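Local coordinates for YcgJ protein (Bacillus subtilis, PDB 1XXL) that probably transfers methyl groups from S-adenosylmethionine to a substrate not yet identified, as a member of the methyltransferase superfamily, at residues A[166-180]-A[222-236]. Numbering follows the deposited sequence.
Sequences LAYQDIQKWNLPIQY and PISFCLKAILIQGIK
From L166 opposite K236 to Q179 opposite S224, strands 166-179 and 222-236 pair antiparallel, their axes 156° apart, with one classic beta bulge where I171 N and Q172 O both bond L231. W174 lays its indole over A229, whose CB sits 3.6 Å from the centroid of the five-membered ring. With CG between the backbone N and carbonyl carbon (chi1 67°), the ring folds back across the partner strand, and its CZ3 comes 3.7 Å from I230 C. Were W174 an alanine, A229 CB would probably lose its aromatic cover and H8 its edge-to-face partner. The W174 side chain lies about 8 Å from that of R94, which binds S-adenosyl-L-methionine. K228, bent at chi2 and chi3, curls round so that NZ donates to N175 OD1 at 2.8 Å; T211 O also accepts from this ammonium. Farther along, I178 places CG2 over the F225 ring while its CD1 presses tightly on L227 CD2 (3.5 Å). P222 CB lies above the centre of the Y180 ring. Strand 222-236 also pairs antiparallel with strand 118-125 of the Rossmann-like sheet, leaving 166-179 on its other side; helix 7-17 touches I171 and L231, helix 154-163 Y168 and I232, and helix 191-202 Y180 and P222.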
ATOM      1  N   LEU A 166     -12.289  14.026  -1.211  1.00 11.53           N
ATOM      2  CA  LEU A 166     -10.825  14.177  -1.267  1.00 11.61           C
ATOM      3  C   LEU A 166     -10.405  14.678  -2.633  1.00 11.13           C
ATOM      4  O   LEU A 166     -10.788  14.099  -3.660  1.00 10.34           O
ATOM      5  CB  LEU A 166     -10.117  12.853  -0.969  1.00 11.75           C
ATOM      6  CG  LEU A 166     -10.599  12.072   0.251  1.00 12.74           C
ATOM      7  CD1 LEU A 166      -9.812  10.783   0.461  1.00 13.82           C
ATOM      8  CD2 LEU A 166     -10.513  12.955   1.474  1.00 13.37           C
ATOM      9  N   ALA A 167      -9.627  15.766  -2.656  1.00 11.62           N
ATOM     10  CA  ALA A 167      -8.923  16.150  -3.861  1.00 12.30           C
ATOM     11  C   ALA A 167      -7.830  15.117  -4.171  1.00 13.13           C
ATOM     12  O   ALA A 167      -7.112  14.693  -3.270  1.00 14.21           O
ATOM     13  CB  ALA A 167      -8.320  17.537  -3.714  1.00 13.07           C
ATOM     14  N   TYR A 168      -7.700  14.728  -5.435  1.00 12.45           N
ATOM     15  CA  TYR A 168      -6.756  13.689  -5.877  1.00 12.22           C
ATOM     16  C   TYR A 168      -5.555  14.298  -6.588  1.00 12.76           C
ATOM     17  O   TYR A 168      -5.709  15.137  -7.464  1.00 11.66           O
ATOM     18  CB  TYR A 168      -7.462  12.710  -6.823  1.00 11.56           C
ATOM     19  CG  TYR A 168      -6.601  11.647  -7.526  1.00 11.71           C
ATOM     20  CD1 TYR A 168      -5.845  11.954  -8.663  1.00 11.08           C
ATOM     21  CD2 TYR A 168      -6.601  10.314  -7.081  1.00 11.25           C
ATOM     22  CE1 TYR A 168      -5.087  10.971  -9.318  1.00  9.89           C
ATOM     23  CE2 TYR A 168      -5.864   9.343  -7.722  1.00 11.07           C
ATOM     24  CZ  TYR A 168      -5.098   9.674  -8.826  1.00 11.05           C
ATOM     25  OH  TYR A 168      -4.384   8.678  -9.446  1.00 11.11           O
ATOM     26  N   GLN A 169      -4.359  13.825  -6.240  1.00 13.45           N
ATOM     27  CA  GLN A 169      -3.153  14.186  -6.970  1.00 15.82           C
ATOM     28  C   GLN A 169      -2.241  12.981  -7.067  1.00 15.30           C
ATOM     29  O   GLN A 169      -1.958  12.325  -6.071  1.00 15.18           O
ATOM     30  CB  GLN A 169      -2.440  15.343  -6.264  1.00 16.41           C
ATOM     31  CG  GLN A 169      -1.366  15.977  -7.077  1.00 20.34           C
ATOM     32  CD  GLN A 169      -0.723  17.179  -6.390  1.00 20.69           C
ATOM     33  OE1 GLN A 169      -1.241  17.704  -5.398  1.00 26.18           O
ATOM     34  NE2 GLN A 169       0.412  17.622  -6.932  1.00 25.21           N
ATOM     35  N   ASP A 170      -1.814  12.683  -8.283  1.00 15.46           N
ATOM     36  CA  ASP A 170      -0.742  11.727  -8.552  1.00 16.66           C
ATOM     37  C   ASP A 170       0.628  12.429  -8.312  1.00 15.89           C
ATOM     38  O   ASP A 170       1.041  13.330  -9.042  1.00 16.14           O
ATOM     39  CB  ASP A 170      -0.928  11.155  -9.976  1.00 17.99           C
ATOM     40  CG  ASP A 170       0.342  10.564 -10.568  1.00 22.96           C
ATOM     41  OD1 ASP A 170       1.322  10.259  -9.844  1.00 31.28           O
ATOM     42  OD2 ASP A 170       0.368  10.418 -11.812  1.00 31.80           O
ATOM     43  N   ILE A 171       1.300  12.050  -7.244  1.00 15.30           N
ATOM     44  CA  ILE A 171       2.584  12.652  -6.913  1.00 15.21           C
ATOM     45  C   ILE A 171       3.738  12.052  -7.749  1.00 14.98           C
ATOM     46  O   ILE A 171       4.572  12.787  -8.284  1.00 14.19           O
ATOM     47  CB  ILE A 171       2.883  12.546  -5.397  1.00 14.75           C
ATOM     48  CG1 ILE A 171       1.758  13.196  -4.556  1.00 13.47           C
ATOM     49  CG2 ILE A 171       4.263  13.154  -5.071  1.00 15.15           C
ATOM     50  CD1 ILE A 171       1.587  14.688  -4.733  1.00 13.33           C
ATOM     51  N   GLN A 172       3.791  10.731  -7.853  1.00 14.87           N
ATOM     52  CA  GLN A 172       4.784  10.074  -8.687  1.00 15.21           C
ATOM     53  C   GLN A 172       4.330   8.669  -8.977  1.00 14.09           C
ATOM     54  O   GLN A 172       3.748   8.003  -8.116  1.00 11.73           O
ATOM     55  CB  GLN A 172       6.152  10.008  -7.985  1.00 15.35           C
ATOM     56  CG  GLN A 172       7.327   9.606  -8.895  1.00 16.68           C
ATOM     57  CD  GLN A 172       8.623   9.382  -8.117  1.00 20.75           C
ATOM     58  OE1 GLN A 172       8.638   8.726  -7.086  1.00 28.56           O
ATOM     59  NE2 GLN A 172       9.716   9.935  -8.612  1.00 28.95           N
ATOM     60  N   LYS A 173       4.629   8.244 -10.198  1.00 13.24           N
ATOM     61  CA  LYS A 173       4.426   6.904 -10.681  1.00 14.08           C
ATOM     62  C   LYS A 173       5.792   6.319 -10.999  1.00 12.95           C
ATOM     63  O   LYS A 173       6.682   7.022 -11.486  1.00 12.91           O
ATOM     64  CB  LYS A 173       3.633   6.931 -11.993  1.00 14.49           C
ATOM     65  CG  LYS A 173       2.207   7.310 -11.882  1.00 16.02           C
ATOM     66  CD  LYS A 173       1.583   7.351 -13.288  1.00 16.82           C
ATOM     67  CE  LYS A 173       0.088   7.549 -13.199  1.00 20.20           C
ATOM     68  NZ  LYS A 173      -0.568   7.814 -14.532  1.00 22.25           N
ATOM     69  N   TRP A 174       5.966   5.038 -10.733  1.00 12.26           N
ATOM     70  CA  TRP A 174       7.216   4.365 -11.077  1.00 11.85           C
ATOM     71  C   TRP A 174       6.960   2.895 -11.258  1.00 12.56           C
ATOM     72  O   TRP A 174       5.951   2.367 -10.761  1.00 11.72           O
ATOM     73  CB  TRP A 174       8.288   4.629 -10.002  1.00 11.16           C
ATOM     74  CG  TRP A 174       8.003   4.024  -8.673  1.00  9.80           C
ATOM     75  CD1 TRP A 174       8.447   2.819  -8.213  1.00  9.12           C
ATOM     76  CD2 TRP A 174       7.237   4.607  -7.607  1.00  9.57           C
ATOM     77  NE1 TRP A 174       7.981   2.603  -6.937  1.00 10.77           N
ATOM     78  CE2 TRP A 174       7.243   3.686  -6.538  1.00  9.51           C
ATOM     79  CE3 TRP A 174       6.538   5.818  -7.456  1.00  9.92           C
ATOM     80  CZ2 TRP A 174       6.589   3.940  -5.335  1.00  8.92           C
ATOM     81  CZ3 TRP A 174       5.890   6.068  -6.255  1.00  9.31           C
ATOM     82  CH2 TRP A 174       5.912   5.134  -5.226  1.00  9.05           C
ATOM     83  N   ASN A 175       7.854   2.249 -12.002  1.00 13.50           N
ATOM     84  CA  ASN A 175       7.860   0.784 -12.156  1.00 14.11           C
ATOM     85  C   ASN A 175       8.562   0.193 -10.953  1.00 13.85           C
ATOM     86  O   ASN A 175       9.688   0.581 -10.628  1.00 14.67           O
ATOM     87  CB  ASN A 175       8.575   0.360 -13.448  1.00 14.85           C
ATOM     88  CG  ASN A 175       7.687   0.498 -14.691  1.00 18.17           C
ATOM     89  OD1 ASN A 175       6.480   0.702 -14.592  1.00 23.30           O
ATOM     90  ND2 ASN A 175       8.284   0.349 -15.863  1.00 22.02           N
ATOM     91  N   LEU A 176       7.885  -0.704 -10.250  1.00 12.95           N
ATOM     92  CA  LEU A 176       8.458  -1.354  -9.081  1.00 12.18           C
ATOM     93  C   LEU A 176       9.064  -2.678  -9.530  1.00 11.52           C
ATOM     94  O   LEU A 176       8.338  -3.589  -9.863  1.00 10.87           O
ATOM     95  CB  LEU A 176       7.365  -1.578  -8.031  1.00 12.69           C
ATOM     96  CG  LEU A 176       7.684  -2.405  -6.791  1.00 12.46           C
ATOM     97  CD1 LEU A 176       8.724  -1.683  -5.961  1.00 14.40           C
ATOM     98  CD2 LEU A 176       6.391  -2.636  -5.996  1.00 13.76           C
ATOM     99  N   PRO A 177      10.408  -2.779  -9.555  1.00 11.75           N
ATOM    100  CA  PRO A 177      11.055  -3.986 -10.078  1.00 11.76           C
ATOM    101  C   PRO A 177      10.986  -5.142  -9.096  1.00 11.86           C
ATOM    102  O   PRO A 177      11.204  -4.950  -7.891  1.00 10.96           O
ATOM    103  CB  PRO A 177      12.516  -3.543 -10.299  1.00 12.11           C
ATOM    104  CG  PRO A 177      12.730  -2.473  -9.286  1.00 12.93           C
ATOM    105  CD  PRO A 177      11.392  -1.767  -9.127  1.00 11.71           C
ATOM    106  N   ILE A 178      10.656  -6.316  -9.603  1.00 12.02           N
ATOM    107  CA  ILE A 178      10.551  -7.512  -8.779  1.00 13.24           C
ATOM    108  C   ILE A 178      11.528  -8.561  -9.311  1.00 13.49           C
ATOM    109  O   ILE A 178      11.473  -8.932 -10.482  1.00 13.76           O
ATOM    110  CB  ILE A 178       9.102  -8.066  -8.718  1.00 13.28           C
ATOM    111  CG1 ILE A 178       8.232  -7.189  -7.795  1.00 16.28           C
ATOM    112  CG2 ILE A 178       9.078  -9.470  -8.109  1.00 13.41           C
ATOM    113  CD1 ILE A 178       7.502  -6.227  -8.489  1.00 20.61           C
ATOM    114  N   GLN A 179      12.440  -8.987  -8.440  1.00 13.39           N
ATOM    115  CA  GLN A 179      13.333 -10.089  -8.711  1.00 13.94           C
ATOM    116  C   GLN A 179      12.587 -11.368  -8.329  1.00 14.66           C
ATOM    117  O   GLN A 179      12.256 -11.591  -7.176  1.00 13.20           O
ATOM    118  CB  GLN A 179      14.645  -9.947  -7.926  1.00 13.98           C
ATOM    119  CG  GLN A 179      15.450  -8.647  -8.211  1.00 13.08           C
ATOM    120  CD  GLN A 179      15.760  -8.390  -9.695  1.00 12.56           C
ATOM    121  OE1 GLN A 179      15.574  -7.261 -10.215  1.00 15.37           O
ATOM    122  NE2 GLN A 179      16.194  -9.421 -10.389  1.00  9.85           N
ATOM    123  N   TYR A 180      12.295 -12.172  -9.342  1.00 15.96           N
ATOM    124  CA  TYR A 180      11.382 -13.295  -9.225  1.00 17.40           C
ATOM    125  C   TYR A 180      11.752 -14.304  -8.119  1.00 18.06           C
ATOM    126  O   TYR A 180      10.888 -14.687  -7.302  1.00 17.73           O
ATOM    127  CB  TYR A 180      11.270 -13.996 -10.589  1.00 17.42           C
ATOM    128  CG  TYR A 180      10.437 -15.242 -10.500  1.00 17.90           C
ATOM    129  CD1 TYR A 180      11.035 -16.495 -10.369  1.00 18.97           C
ATOM    130  CD2 TYR A 180       9.046 -15.164 -10.478  1.00 18.74           C
ATOM    131  CE1 TYR A 180      10.264 -17.645 -10.244  1.00 18.81           C
ATOM    132  CE2 TYR A 180       8.259 -16.322 -10.353  1.00 18.52           C
ATOM    133  CZ  TYR A 180       8.877 -17.544 -10.238  1.00 17.87           C
ATOM    134  OH  TYR A 180       8.110 -18.671 -10.111  1.00 18.25           O
ATOM    135  N   PRO A 222      11.064 -17.733 -14.858  1.00 18.45           N
ATOM    136  CA  PRO A 222      11.020 -16.266 -14.834  1.00 17.42           C
ATOM    137  C   PRO A 222      12.203 -15.663 -14.095  1.00 15.69           C
ATOM    138  O   PRO A 222      12.742 -16.279 -13.174  1.00 14.70           O
ATOM    139  CB  PRO A 222       9.702 -15.966 -14.124  1.00 16.87           C
ATOM    140  CG  PRO A 222       8.923 -17.270 -14.199  1.00 18.46           C
ATOM    141  CD  PRO A 222       9.964 -18.309 -14.070  1.00 17.98           C
ATOM    142  N   ILE A 223      12.589 -14.459 -14.514  1.00 14.47           N
ATOM    143  CA  ILE A 223      13.700 -13.742 -13.918  1.00 13.55           C
ATOM    144  C   ILE A 223      13.229 -12.502 -13.181  1.00 12.50           C
ATOM    145  O   ILE A 223      13.600 -12.286 -12.025  1.00 12.15           O
ATOM    146  CB  ILE A 223      14.731 -13.384 -15.003  1.00 13.54           C
ATOM    147  CG1 ILE A 223      15.411 -14.671 -15.483  1.00 14.32           C
ATOM    148  CG2 ILE A 223      15.776 -12.412 -14.464  1.00 13.30           C
ATOM    149  CD1 ILE A 223      16.150 -14.520 -16.794  1.00 14.91           C
ATOM    150  N   SER A 224      12.432 -11.678 -13.852  1.00 11.88           N
ATOM    151  CA  SER A 224      11.972 -10.434 -13.269  1.00 11.90           C
ATOM    152  C   SER A 224      10.702  -9.919 -13.940  1.00 11.28           C
ATOM    153  O   SER A 224      10.335 -10.349 -15.034  1.00 10.92           O
ATOM    154  CB  SER A 224      13.083  -9.370 -13.344  1.00 12.13           C
ATOM    155  OG  SER A 224      13.433  -9.088 -14.680  1.00 13.17           O
ATOM    156  N   PHE A 225      10.039  -9.000 -13.260  1.00 10.86           N
ATOM    157  CA  PHE A 225       8.920  -8.252 -13.839  1.00 10.92           C
ATOM    158  C   PHE A 225       8.769  -6.966 -13.053  1.00 10.59           C
ATOM    159  O   PHE A 225       9.437  -6.792 -12.040  1.00  9.81           O
ATOM    160  CB  PHE A 225       7.623  -9.084 -13.871  1.00 10.68           C
ATOM    161  CG  PHE A 225       7.139  -9.552 -12.514  1.00  9.81           C
ATOM    162  CD1 PHE A 225       6.272  -8.772 -11.761  1.00 10.30           C
ATOM    163  CD2 PHE A 225       7.537 -10.789 -12.005  1.00 11.79           C
ATOM    164  CE1 PHE A 225       5.820  -9.212 -10.525  1.00 11.28           C
ATOM    165  CE2 PHE A 225       7.080 -11.235 -10.778  1.00 12.07           C
ATOM    166  CZ  PHE A 225       6.232 -10.435 -10.026  1.00 10.87           C
ATOM    167  N   CYS A 226       7.921  -6.067 -13.525  1.00 10.29           N
ATOM    168  CA  CYS A 226       7.648  -4.840 -12.814  1.00 12.01           C
ATOM    169  C   CYS A 226       6.176  -4.702 -12.534  1.00 12.08           C
ATOM    170  O   CYS A 226       5.339  -5.017 -13.378  1.00 12.71           O
ATOM    171  CB  CYS A 226       8.095  -3.614 -13.608  1.00 12.26           C
ATOM    172  SG  CYS A 226       9.903  -3.385 -13.753  1.00 16.22           S
ATOM    173  N   LEU A 227       5.879  -4.199 -11.351  1.00 12.07           N
ATOM    174  CA  LEU A 227       4.558  -3.783 -10.978  1.00 13.03           C
ATOM    175  C   LEU A 227       4.474  -2.269 -11.210  1.00 12.93           C
ATOM    176  O   LEU A 227       5.496  -1.604 -11.348  1.00 12.64           O
ATOM    177  CB  LEU A 227       4.284  -4.125  -9.519  1.00 13.30           C
ATOM    178  CG  LEU A 227       3.588  -5.437  -9.118  1.00 15.80           C
ATOM    179  CD1 LEU A 227       3.480  -6.516 -10.164  1.00 17.22           C
ATOM    180  CD2 LEU A 227       4.100  -5.983  -7.815  1.00 14.60           C
ATOM    181  N   LYS A 228       3.247  -1.746 -11.294  1.00 12.16           N
ATOM    182  CA  LYS A 228       3.016  -0.305 -11.464  1.00 12.42           C
ATOM    183  C   LYS A 228       2.710   0.329 -10.118  1.00 11.64           C
ATOM    184  O   LYS A 228       1.699   0.006  -9.497  1.00 12.40           O
ATOM    185  CB  LYS A 228       1.834  -0.055 -12.406  1.00 13.02           C
ATOM    186  CG  LYS A 228       1.788  -0.916 -13.647  1.00 15.04           C
ATOM    187  CD  LYS A 228       3.089  -0.924 -14.411  1.00 18.17           C
ATOM    188  CE  LYS A 228       3.279   0.306 -15.198  1.00 20.47           C
ATOM    189  NZ  LYS A 228       4.326   0.025 -16.258  1.00 22.70           N
ATOM    190  N   ALA A 229       3.572   1.230  -9.669  1.00 11.10           N
ATOM    191  CA  ALA A 229       3.469   1.810  -8.330  1.00 10.45           C
ATOM    192  C   ALA A 229       3.194   3.271  -8.438  1.00  9.58           C
ATOM    193  O   ALA A 229       3.537   3.903  -9.440  1.00  8.56           O
ATOM    194  CB  ALA A 229       4.739   1.574  -7.569  1.00 10.87           C
ATOM    195  N   ILE A 230       2.561   3.810  -7.400  1.00  9.35           N
ATOM    196  CA  ILE A 230       2.226   5.218  -7.357  1.00  8.77           C
ATOM    197  C   ILE A 230       2.198   5.745  -5.918  1.00  8.67           C
ATOM    198  O   ILE A 230       1.948   4.997  -4.981  1.00  8.03           O
ATOM    199  CB  ILE A 230       0.857   5.434  -8.075  1.00  9.18           C
ATOM    200  CG1 ILE A 230       0.636   6.909  -8.395  1.00  9.16           C
ATOM    201  CG2 ILE A 230      -0.263   4.792  -7.255  1.00  8.76           C
ATOM    202  CD1 ILE A 230      -0.622   7.196  -9.280  1.00 10.18           C
ATOM    203  N   LEU A 231       2.462   7.039  -5.755  1.00  8.64           N
ATOM    204  CA  LEU A 231       2.045   7.769  -4.567  1.00  8.84           C
ATOM    205  C   LEU A 231       0.949   8.705  -4.989  1.00  9.04           C
ATOM    206  O   LEU A 231       1.149   9.573  -5.866  1.00  9.17           O
ATOM    207  CB  LEU A 231       3.171   8.572  -3.922  1.00  9.01           C
ATOM    208  CG  LEU A 231       2.713   9.581  -2.839  1.00  8.81           C
ATOM    209  CD1 LEU A 231       2.035   8.895  -1.679  1.00  7.38           C
ATOM    210  CD2 LEU A 231       3.908  10.406  -2.308  1.00 10.19           C
ATOM    211  N   ILE A 232      -0.206   8.522  -4.363  1.00  9.46           N
ATOM    212  CA  ILE A 232      -1.348   9.389  -4.533  1.00 10.01           C
ATOM    213  C   ILE A 232      -1.476  10.202  -3.250  1.00 10.03           C
ATOM    214  O   ILE A 232      -1.360   9.656  -2.143  1.00  9.67           O
ATOM    215  CB  ILE A 232      -2.643   8.559  -4.738  1.00 10.21           C
ATOM    216  CG1 ILE A 232      -2.622   7.831  -6.079  1.00 10.61           C
ATOM    217  CG2 ILE A 232      -3.897   9.425  -4.644  1.00 10.88           C
ATOM    218  CD1 ILE A 232      -3.482   6.594  -6.076  1.00 11.45           C
ATOM    219  N   GLN A 233      -1.726  11.496  -3.402  1.00 10.45           N
ATOM    220  CA  GLN A 233      -2.110  12.349  -2.296  1.00 11.20           C
ATOM    221  C   GLN A 233      -3.586  12.722  -2.394  1.00 11.32           C
ATOM    222  O   GLN A 233      -4.049  13.226  -3.435  1.00 11.77           O
ATOM    223  CB  GLN A 233      -1.261  13.606  -2.237  1.00 11.27           C
ATOM    224  CG  GLN A 233      -1.567  14.492  -1.024  1.00 11.97           C
ATOM    225  CD  GLN A 233      -0.520  15.571  -0.786  1.00 13.30           C
ATOM    226  OE1 GLN A 233       0.122  15.601   0.258  1.00 18.07           O
ATOM    227  NE2 GLN A 233      -0.359  16.449  -1.732  1.00 14.26           N
ATOM    228  N   GLY A 234      -4.315  12.441  -1.317  1.00 11.09           N
ATOM    229  CA  GLY A 234      -5.667  12.976  -1.094  1.00 11.55           C
ATOM    230  C   GLY A 234      -5.665  14.131  -0.102  1.00 12.52           C
ATOM    231  O   GLY A 234      -4.976  14.093   0.925  1.00 13.22           O
ATOM    232  N   ILE A 235      -6.396  15.194  -0.408  1.00 12.88           N
ATOM    233  CA  ILE A 235      -6.582  16.274   0.538  1.00 12.85           C
ATOM    234  C   ILE A 235      -8.087  16.432   0.793  1.00 12.56           C
ATOM    235  O   ILE A 235      -8.885  16.549  -0.162  1.00 11.25           O
ATOM    236  CB  ILE A 235      -5.926  17.622   0.057  1.00 13.09           C
ATOM    237  CG1 ILE A 235      -4.405  17.458  -0.014  1.00 14.18           C
ATOM    238  CG2 ILE A 235      -6.259  18.749   1.037  1.00 13.07           C
ATOM    239  CD1 ILE A 235      -3.713  18.539  -0.717  1.00 15.74           C
ATOM    240  N   LYS A 236      -8.462  16.435   2.073  1.00 12.37           N
ATOM    241  CA  LYS A 236      -9.857  16.554   2.479  1.00 13.72           C
ATOM    242  C   LYS A 236     -10.381  17.985   2.244  1.00 14.70           C
ATOM    243  O   LYS A 236      -9.886  18.945   2.812  1.00 13.81           O
ATOM    244  CB  LYS A 236     -10.038  16.144   3.934  1.00 13.20           C
ATOM    245  CG  LYS A 236     -11.495  16.182   4.430  1.00 12.77           C
ATOM    246  CD  LYS A 236     -11.587  15.498   5.773  1.00 12.75           C
ATOM    247  CE  LYS A 236     -12.988  15.495   6.371  1.00 12.57           C
ATOM    248  NZ  LYS A 236     -13.010  14.772   7.662  1.00  9.98           N
TER